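PDB 6HP2: putative polyketide synthase from Brevibacillus brevis, which probably takes part in intermediate steps of bacillaene synthesis, this chain being its O-methyltransferase domain, captured with S-adenosyl-L-homocysteine. Local coordinates for residues A[237-242]-A[286-291]; A[59-64]-A[249-254]. All blocks are in the same frame, centred on the assembly; numbering follows the deposited sequence.

Contact 1 lies in the core of the methyltransferase domain, where strands 233-240 and 284-293 run antiparallel in the central sheet; contact 2 lies further out and is partly buried, joining helix 59-64 to the loop between helices 242-249 and 254-258. Backbone hydrogen bonds and apolar side chains carry the first, with one charged pair at its end. In the second, aspartate carboxylates do most of the work, gripping a helix start and an arginine. The two share no segment, but helix 242-249 connects them: it starts in contact 1 and leads into the loop of contact 2. Their centres are about 24 Å apart.

Contact 1: residues A[237-242]-A[286-291]; sequences EIIDVS and YCLFKL
Ile238 and Phe289 face each other as a non-hydrogen-bonded pair of antiparallel strands, and the isoleucine reaches over the aromatic ring. From CB, CG1 lies anti to the backbone N (chi1 176°), and chi2 of 79° turns CD1 over the Phe289 ring, where it sits above the centre, 3.7 Å from the centroid, in a CH-pi contact. The same CD1 also meets CB of Cys287 at 3.6 Å. Four backbone hydrogen bonds pair Glu237 with Lys290 and Ile239 with Leu288; Val241 N donates to Tyr286 O (3.0 Å), extending the pairing past the strand end. Strand 284-293 is the antiparallel strand inserted between 194-203 and 233-240, as in the Rossmann-like fold of class I methyltransferases. On the other sheet face CD1 of Ile239 touches CD1 of Leu288, and CG2 of Val241 packs on CG of Leu288 at 3.8 Å. Helices 70-88 and 316-326 cover this side, whereas Trp224 meets the Phe289 ring on the first.

At the strand end, Ser242 OG accepts from Tyr286 N (3.1 Å) and donates to Asp240 OD1 on its syn lone pair. Asp240 OD1 also receives Ser242 N from above the carboxylate plane, closing an Asx turn as the strand passes into helix 242-249. At the other end Glu237 and Lys290 lie side by side, pointing the same way. Their OE1 and NZ are 4.0 Å apart, too far for a salt bridge, but a water joins NZ to OE2. Lys290 NZ also bonds to Val86 O, while Lys90 and Arg314 form salt bridges with Glu237.

The chemistry thus divides by position: apolar groups fill the middle of both sheet faces, and the buried carboxylate of Glu237, surrounded by basic partners, is probably held in its charged form.

Contact 2: residues A[59-64]-A[249-254]; sequences MSRVIL and LHDPDV
Ser60 and Asp251 form the centre of this contact, where one carboxylate oxygen takes two bonds from a single residue. Asp251 OD2 accepts from Ser60 N at 2.9 Å and from Ser60 OG at 2.7 Å, both on its syn side but from opposite faces of the carboxylate plane. The serine OG lies between its own backbone N and carbonyl carbon (chi1 56°), which places the hydroxyl near that oxygen. The carboxylate therefore binds an N-H in the first turn of helix 59-64, where it may interact favourably with the helix dipole. A water accepts from Met59 N and donates to His250 O, joining the preceding amide to the loop.

Arg61 and Asp253 form a salt bridge, tip to tip, with the guanidinium and carboxylate planes 22° apart. NH1 donates to Asp253 OD2 at 2.7 Å, in the guanidinium plane and on a syn lone pair, and NH2 makes a second, very short bond to that oxygen; Asp253 is poorly ordered, so its exact length is uncertain. Met59 CG makes apolar contact with Leu249 CD2 (4.2 Å), and Val254 CG2 packs beside the serine, 3.7 Å from Ser60 CB.

Further out, Ser58 OG hydrogen-bonds Asp251 OD1, and Tyr257 makes a cation-pi contact with Arg61. A type I turn from Asp251 to Val254 spaces Asp251 and Asp253 so that one meets Ser60 and the other Arg61. Helix 263-281 packs against Met59 and Ser60 through Tyr269, and helix 70-88 meets Met59 through Val76, so the first turn of helix 59-64 packs on the loop and both longer helices.

Contact 1: residues A[237-242]-A[286-291]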
ATOM      1  N   GLU A 237      14.743   0.222   2.802  1.00 25.66           N
ATOM      2  CA  GLU A 237      14.522  -0.997   2.060  1.00 23.49           C
ATOM      3  C   GLU A 237      13.498  -0.719   0.978  1.00 21.55           C
ATOM      4  O   GLU A 237      12.513   0.010   1.200  1.00 25.59           O
ATOM      5  CB  GLU A 237      14.037  -2.113   2.996  1.00 38.13           C
ATOM      6  CG  GLU A 237      14.043  -3.486   2.365  1.00 53.65           C
ATOM      7  CD  GLU A 237      13.891  -4.625   3.382  1.00 54.35           C
ATOM      8  OE1 GLU A 237      13.920  -4.351   4.585  1.00 46.31           O
ATOM      9  OE2 GLU A 237      13.741  -5.792   2.975  1.00 58.36           O
ATOM     10  N   ILE A 238      13.775  -1.216  -0.221  1.00 22.72           N
ATOM     11  CA  ILE A 238      12.836  -1.118  -1.354  1.00 21.46           C
ATOM     12  C   ILE A 238      12.756  -2.505  -1.973  1.00 28.87           C
ATOM     13  O   ILE A 238      13.786  -3.126  -2.262  1.00 26.87           O
ATOM     14  CB  ILE A 238      13.246  -0.042  -2.378  1.00 23.13           C
ATOM     15  CG1 ILE A 238      12.333   0.011  -3.605  1.00 24.88           C
ATOM     16  CG2 ILE A 238      14.741  -0.267  -2.841  1.00 29.73           C
ATOM     17  CD1 ILE A 238      11.054   0.715  -3.371  1.00 37.72           C
ATOM     18  N   ILE A 239      11.535  -3.030  -2.115  1.00 19.87           N
ATOM     19  CA  ILE A 239      11.337  -4.364  -2.597  1.00 19.10           C
ATOM     20  C   ILE A 239      10.487  -4.341  -3.859  1.00 25.54           C
ATOM     21  O   ILE A 239       9.427  -3.740  -3.853  1.00 25.67           O
ATOM     22  CB  ILE A 239      10.611  -5.190  -1.529  1.00 21.06           C
ATOM     23  CG1 ILE A 239      11.488  -5.354  -0.284  1.00 26.05           C
ATOM     24  CG2 ILE A 239      10.216  -6.532  -2.091  1.00 19.79           C
ATOM     25  CD1 ILE A 239      10.732  -5.838   0.934  1.00 26.13           C
ATOM     26  N   ASP A 240      10.911  -5.016  -4.925  1.00 24.59           N
ATOM     27  CA  ASP A 240      10.145  -4.988  -6.163  1.00 24.19           C
ATOM     28  C   ASP A 240       9.230  -6.217  -6.281  1.00 20.80           C
ATOM     29  O   ASP A 240       9.714  -7.346  -6.289  1.00 23.16           O
ATOM     30  CB  ASP A 240      11.101  -4.945  -7.355  1.00 25.69           C
ATOM     31  CG  ASP A 240      10.377  -4.783  -8.675  1.00 39.65           C
ATOM     32  OD1 ASP A 240       9.138  -4.643  -8.658  1.00 29.25           O
ATOM     33  OD2 ASP A 240      11.048  -4.793  -9.726  1.00 32.20           O
ATOM     34  N   VAL A 241       7.915  -6.005  -6.363  1.00 23.88           N
ATOM     35  CA  VAL A 241       6.971  -7.110  -6.483  1.00 23.39           C
ATOM     36  C   VAL A 241       6.313  -7.183  -7.859  1.00 25.32           C
ATOM     37  O   VAL A 241       5.373  -7.951  -8.051  1.00 25.75           O
ATOM     38  CB  VAL A 241       5.839  -6.991  -5.450  1.00 38.37           C
ATOM     39  CG1 VAL A 241       5.299  -8.364  -5.101  1.00 34.31           C
ATOM     40  CG2 VAL A 241       6.308  -6.258  -4.203  1.00 24.72           C
ATOM     41  N   SER A 242       6.808  -6.403  -8.817  1.00 24.90           N
ATOM     42  CA  SER A 242       6.206  -6.353 -10.152  1.00 28.15           C
ATOM     43  C   SER A 242       5.945  -7.709 -10.820  1.00 22.51           C
ATOM     44  O   SER A 242       4.846  -7.933 -11.327  1.00 24.16           O
ATOM     45  CB  SER A 242       7.014  -5.447 -11.093  1.00 28.46           C
ATOM     46  OG  SER A 242       7.382  -4.244 -10.447  1.00 24.18           O
ATOM     47  N   TYR A 286       5.730  -1.986  -9.119  1.00 22.06           N
ATOM     48  CA  TYR A 286       4.906  -1.995  -7.927  1.00 20.59           C
ATOM     49  C   TYR A 286       5.864  -2.365  -6.818  1.00 23.39           C
ATOM     50  O   TYR A 286       6.388  -3.478  -6.813  1.00 22.23           O
ATOM     51  CB  TYR A 286       3.891  -3.103  -8.076  1.00 26.37           C
ATOM     52  CG  TYR A 286       2.918  -3.268  -6.949  1.00 21.82           C
ATOM     53  CD1 TYR A 286       3.237  -3.974  -5.803  1.00 25.18           C
ATOM     54  CD2 TYR A 286       1.648  -2.795  -7.076  1.00 30.62           C
ATOM     55  CE1 TYR A 286       2.300  -4.155  -4.806  1.00 24.22           C
ATOM     56  CE2 TYR A 286       0.727  -2.931  -6.091  1.00 29.80           C
ATOM     57  CZ  TYR A 286       1.026  -3.660  -4.988  1.00 26.70           C
ATOM     58  OH  TYR A 286       0.070  -3.772  -4.009  1.00 28.64           O
ATOM     59  N   CYS A 287       6.111  -1.468  -5.873  1.00 21.53           N
ATOM     60  CA  CYS A 287       7.094  -1.774  -4.849  1.00 25.23           C
ATOM     61  C   CYS A 287       6.709  -1.502  -3.398  1.00 25.08           C
ATOM     62  O   CYS A 287       5.825  -0.694  -3.117  1.00 24.10           O
ATOM     63  CB  CYS A 287       8.368  -0.979  -5.126  1.00 25.29           C
ATOM     64  SG  CYS A 287       9.149  -1.185  -6.741  1.00 31.28           S
ATOM     65  N   LEU A 288       7.389  -2.190  -2.477  1.00 25.25           N
ATOM     66  CA  LEU A 288       7.174  -1.981  -1.058  1.00 19.42           C
ATOM     67  C   LEU A 288       8.315  -1.056  -0.585  1.00 23.59           C
ATOM     68  O   LEU A 288       9.487  -1.388  -0.755  1.00 26.86           O
ATOM     69  CB  LEU A 288       7.221  -3.288  -0.265  1.00 22.05           C
ATOM     70  CG  LEU A 288       6.586  -4.537  -0.875  1.00 32.34           C
ATOM     71  CD1 LEU A 288       6.794  -5.724   0.055  1.00 31.96           C
ATOM     72  CD2 LEU A 288       5.106  -4.314  -1.134  1.00 27.39           C
ATOM     73  N   PHE A 289       7.978   0.093  -0.007  1.00 22.20           N
ATOM     74  CA  PHE A 289       8.958   1.060   0.481  1.00 21.27           C
ATOM     75  C   PHE A 289       9.017   1.051   2.009  1.00 19.89           C
ATOM     76  O   PHE A 289       7.975   1.188   2.655  1.00 23.51           O
ATOM     77  CB  PHE A 289       8.629   2.515   0.107  1.00 26.62           C
ATOM     78  CG  PHE A 289       8.521   2.801  -1.360  1.00 27.03           C
ATOM     79  CD1 PHE A 289       7.540   2.229  -2.123  1.00 23.14           C
ATOM     80  CD2 PHE A 289       9.315   3.754  -1.921  1.00 25.52           C
ATOM     81  CE1 PHE A 289       7.403   2.573  -3.459  1.00 30.41           C
ATOM     82  CE2 PHE A 289       9.215   4.078  -3.279  1.00 35.28           C
ATOM     83  CZ  PHE A 289       8.261   3.478  -4.037  1.00 35.48           C
ATOM     84  N   LYS A 290      10.226   0.999   2.566  1.00 20.56           N
ATOM     85  CA  LYS A 290      10.448   1.220   4.006  1.00 24.25           C
ATOM     86  C   LYS A 290      11.380   2.422   4.152  1.00 26.94           C
ATOM     87  O   LYS A 290      12.573   2.379   3.765  1.00 26.04           O
ATOM     88  CB  LYS A 290      11.012  -0.017   4.675  1.00 28.53           C
ATOM     89  CG  LYS A 290      10.318  -1.265   4.197  1.00 31.25           C
ATOM     90  CD  LYS A 290      10.650  -2.475   5.124  1.00 28.23           C
ATOM     91  CE  LYS A 290       9.867  -3.676   4.651  1.00 34.08           C
ATOM     92  NZ  LYS A 290      10.040  -4.847   5.538  1.00 32.15           N
ATOM     93  N   LEU A 291      10.829   3.500   4.706  1.00 22.85           N
ATOM     94  CA  LEU A 291      11.541   4.773   4.778  1.00 21.49           C
ATOM     95  C   LEU A 291      11.805   5.154   6.237  1.00 28.16           C
ATOM     96  O   LEU A 291      10.978   4.890   7.129  1.00 24.46           O
ATOM     97  CB  LEU A 291      10.734   5.916   4.119  1.00 28.15           C
ATOM     98  CG  LEU A 291      10.052   5.591   2.782  1.00 28.80           C
ATOM     99  CD1 LEU A 291       9.136   6.729   2.346  1.00 28.80           C
ATOM    100  CD2 LEU A 291      11.098   5.350   1.712  1.00 29.07           C
TER
HETATM  101  O   HOH W   1      12.001  -6.732   4.627  1.00 44.65           O

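Contact 2: residues A[59-64]-A[249-254]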
ATOM      1  N   MET A  59      -8.555 -13.325 -12.023  1.00 39.27           N
ATOM      2  CA  MET A  59      -8.683 -12.380 -10.931  1.00 38.48           C
ATOM      3  C   MET A  59      -9.918 -11.515 -11.102  1.00 38.76           C
ATOM      4  O   MET A  59     -10.574 -11.206 -10.120  1.00 37.82           O
ATOM      5  CB  MET A  59      -7.432 -11.500 -10.829  1.00 36.66           C
ATOM      6  CG  MET A  59      -7.461 -10.539  -9.652  1.00 38.37           C
ATOM      7  SD  MET A  59      -7.375 -11.475  -8.076  1.00 37.16           S
ATOM      8  CE  MET A  59      -5.650 -11.958  -8.099  1.00 39.23           C
ATOM      9  N   SER A  60     -10.242 -11.095 -12.335  1.00 32.31           N
ATOM     10  CA  SER A  60     -11.400 -10.220 -12.529  1.00 37.08           C
ATOM     11  C   SER A  60     -12.693 -10.936 -12.127  1.00 31.16           C
ATOM     12  O   SER A  60     -13.595 -10.325 -11.559  1.00 37.96           O
ATOM     13  CB  SER A  60     -11.481  -9.752 -13.998  1.00 33.24           C
ATOM     14  OG  SER A  60     -11.521 -10.852 -14.874  1.00 33.01           O
ATOM     15  N   ARG A  61     -12.822 -12.223 -12.467  1.00 33.33           N
ATOM     16  CA  ARG A  61     -14.002 -12.988 -12.048  1.00 37.74           C
ATOM     17  C   ARG A  61     -14.099 -13.065 -10.528  1.00 39.13           C
ATOM     18  O   ARG A  61     -15.160 -12.835  -9.944  1.00 37.08           O
ATOM     19  CB  ARG A  61     -13.937 -14.374 -12.635  1.00 40.65           C
ATOM     20  CG  ARG A  61     -14.376 -14.422 -14.106  1.00 43.50           C
ATOM     21  CD  ARG A  61     -14.221 -15.808 -14.704  1.00 63.23           C
ATOM     22  NE  ARG A  61     -14.598 -15.821 -16.116  1.00 85.03           N
ATOM     23  CZ  ARG A  61     -13.839 -15.350 -17.103  1.00 95.83           C
ATOM     24  NH1 ARG A  61     -12.656 -14.809 -16.843  1.00 84.71           N
ATOM     25  NH2 ARG A  61     -14.267 -15.415 -18.357  1.00120.80           N
ATOM     26  N   VAL A  62     -12.970 -13.307  -9.869  1.00 42.81           N
ATOM     27  CA  VAL A  62     -12.959 -13.481  -8.426  1.00 39.91           C
ATOM     28  C   VAL A  62     -13.252 -12.171  -7.705  1.00 38.83           C
ATOM     29  O   VAL A  62     -13.985 -12.161  -6.707  1.00 41.50           O
ATOM     30  CB  VAL A  62     -11.604 -14.060  -7.986  1.00 33.59           C
ATOM     31  CG1 VAL A  62     -11.543 -14.088  -6.490  1.00 34.43           C
ATOM     32  CG2 VAL A  62     -11.441 -15.448  -8.578  1.00 32.86           C
ATOM     33  N   ILE A  63     -12.649 -11.065  -8.169  1.00 30.94           N
ATOM     34  CA  ILE A  63     -12.819  -9.780  -7.513  1.00 33.15           C
ATOM     35  C   ILE A  63     -14.203  -9.218  -7.781  1.00 40.72           C
ATOM     36  O   ILE A  63     -14.815  -8.611  -6.899  1.00 52.23           O
ATOM     37  CB  ILE A  63     -11.725  -8.796  -7.955  1.00 38.58           C
ATOM     38  CG1 ILE A  63     -10.351  -9.261  -7.482  1.00 41.61           C
ATOM     39  CG2 ILE A  63     -12.061  -7.417  -7.438  1.00 42.69           C
ATOM     40  CD1 ILE A  63     -10.239  -9.430  -5.976  1.00 46.96           C
ATOM     41  N   LEU A  64     -14.698  -9.361  -9.005  1.00 39.13           N
ATOM     42  CA  LEU A  64     -15.953  -8.723  -9.404  1.00 41.52           C
ATOM     43  C   LEU A  64     -17.177  -9.572  -9.108  1.00 54.73           C
ATOM     44  O   LEU A  64     -18.304  -9.085  -9.268  1.00 55.51           O
ATOM     45  CB  LEU A  64     -15.925  -8.386 -10.909  1.00 44.16           C
ATOM     46  CG  LEU A  64     -14.862  -7.370 -11.361  1.00 45.65           C
ATOM     47  CD1 LEU A  64     -15.001  -7.110 -12.900  1.00 36.82           C
ATOM     48  CD2 LEU A  64     -14.970  -6.050 -10.572  1.00 43.52           C
ATOM     49  N   LEU A 249      -2.325 -10.842 -11.878  1.00 28.27           N
ATOM     50  CA  LEU A 249      -3.207 -10.114 -12.780  1.00 25.66           C
ATOM     51  C   LEU A 249      -3.211 -10.684 -14.181  1.00 28.43           C
ATOM     52  O   LEU A 249      -3.902 -10.123 -15.050  1.00 32.49           O
ATOM     53  CB  LEU A 249      -2.812  -8.645 -12.844  1.00 28.25           C
ATOM     54  CG  LEU A 249      -2.937  -7.901 -11.523  1.00 24.46           C
ATOM     55  CD1 LEU A 249      -2.614  -6.421 -11.701  1.00 30.65           C
ATOM     56  CD2 LEU A 249      -4.344  -8.045 -10.978  1.00 34.10           C
ATOM     57  N   HIS A 250      -2.525 -11.801 -14.414  1.00 33.01           N
ATOM     58  CA  HIS A 250      -2.586 -12.471 -15.729  1.00 35.94           C
ATOM     59  C   HIS A 250      -4.001 -13.012 -15.936  1.00 33.24           C
ATOM     60  O   HIS A 250      -4.428 -13.936 -15.239  1.00 35.74           O
ATOM     61  CB  HIS A 250      -1.562 -13.597 -15.819  1.00 38.66           C
ATOM     62  CG  HIS A 250      -1.407 -14.156 -17.195  1.00 53.18           C
ATOM     63  ND1 HIS A 250      -1.850 -15.412 -17.554  1.00 55.64           N
ATOM     64  CD2 HIS A 250      -0.857 -13.618 -18.305  1.00 50.48           C
ATOM     65  CE1 HIS A 250      -1.559 -15.628 -18.823  1.00 55.00           C
ATOM     66  NE2 HIS A 250      -0.959 -14.553 -19.300  1.00 51.77           N
ATOM     67  N   ASP A 251      -4.728 -12.401 -16.864  1.00 34.99           N
ATOM     68  CA  ASP A 251      -6.168 -12.581 -17.005  1.00 35.65           C
ATOM     69  C   ASP A 251      -6.452 -12.440 -18.490  1.00 34.93           C
ATOM     70  O   ASP A 251      -7.029 -11.447 -18.944  1.00 39.52           O
ATOM     71  CB  ASP A 251      -6.910 -11.529 -16.181  1.00 34.29           C
ATOM     72  CG  ASP A 251      -8.303 -11.956 -15.736  1.00 40.37           C
ATOM     73  OD1 ASP A 251      -8.815 -13.021 -16.147  1.00 39.60           O
ATOM     74  OD2 ASP A 251      -8.888 -11.173 -14.949  1.00 37.93           O
ATOM     75  N   PRO A 252      -6.074 -13.442 -19.285  1.00 47.65           N
ATOM     76  CA  PRO A 252      -6.014 -13.222 -20.746  1.00 61.67           C
ATOM     77  C   PRO A 252      -7.344 -12.827 -21.386  1.00 62.85           C
ATOM     78  O   PRO A 252      -7.339 -12.158 -22.420  1.00 52.77           O
ATOM     79  CB  PRO A 252      -5.494 -14.567 -21.284  1.00 59.69           C
ATOM     80  CG  PRO A 252      -5.762 -15.575 -20.196  1.00 57.32           C
ATOM     81  CD  PRO A 252      -5.750 -14.829 -18.895  1.00 41.04           C
ATOM     82  N   ASP A 253      -8.483 -13.194 -20.810  1.00 64.94           N
ATOM     83  CA  ASP A 253      -9.774 -12.846 -21.392  1.00 69.68           C
ATOM     84  C   ASP A 253     -10.423 -11.625 -20.740  1.00 61.20           C
ATOM     85  O   ASP A 253     -11.588 -11.325 -21.032  1.00 54.80           O
ATOM     86  CB  ASP A 253     -10.739 -14.031 -21.287  1.00 72.07           C
ATOM     87  CG  ASP A 253     -11.063 -14.373 -19.846  1.00122.22           C
ATOM     88  OD1 ASP A 253     -10.116 -14.469 -19.026  1.00143.28           O
ATOM     89  OD2 ASP A 253     -12.258 -14.523 -19.526  1.00138.89           O
ATOM     90  N   VAL A 254      -9.695 -10.896 -19.896  1.00 44.43           N
ATOM     91  CA  VAL A 254     -10.324  -9.901 -19.045  1.00 50.99           C
ATOM     92  C   VAL A 254     -11.022  -8.839 -19.887  1.00 53.51           C
ATOM     93  O   VAL A 254     -12.152  -8.447 -19.589  1.00 41.80           O
ATOM     94  CB  VAL A 254      -9.285  -9.304 -18.062  1.00 39.42           C
ATOM     95  CG1 VAL A 254      -8.217  -8.530 -18.807  1.00 42.73           C
ATOM     96  CG2 VAL A 254      -9.985  -8.423 -17.064  1.00 34.42           C
TER
HETATM   97  O   HOH W   2      -5.868 -13.095 -13.260  1.00 36.63           O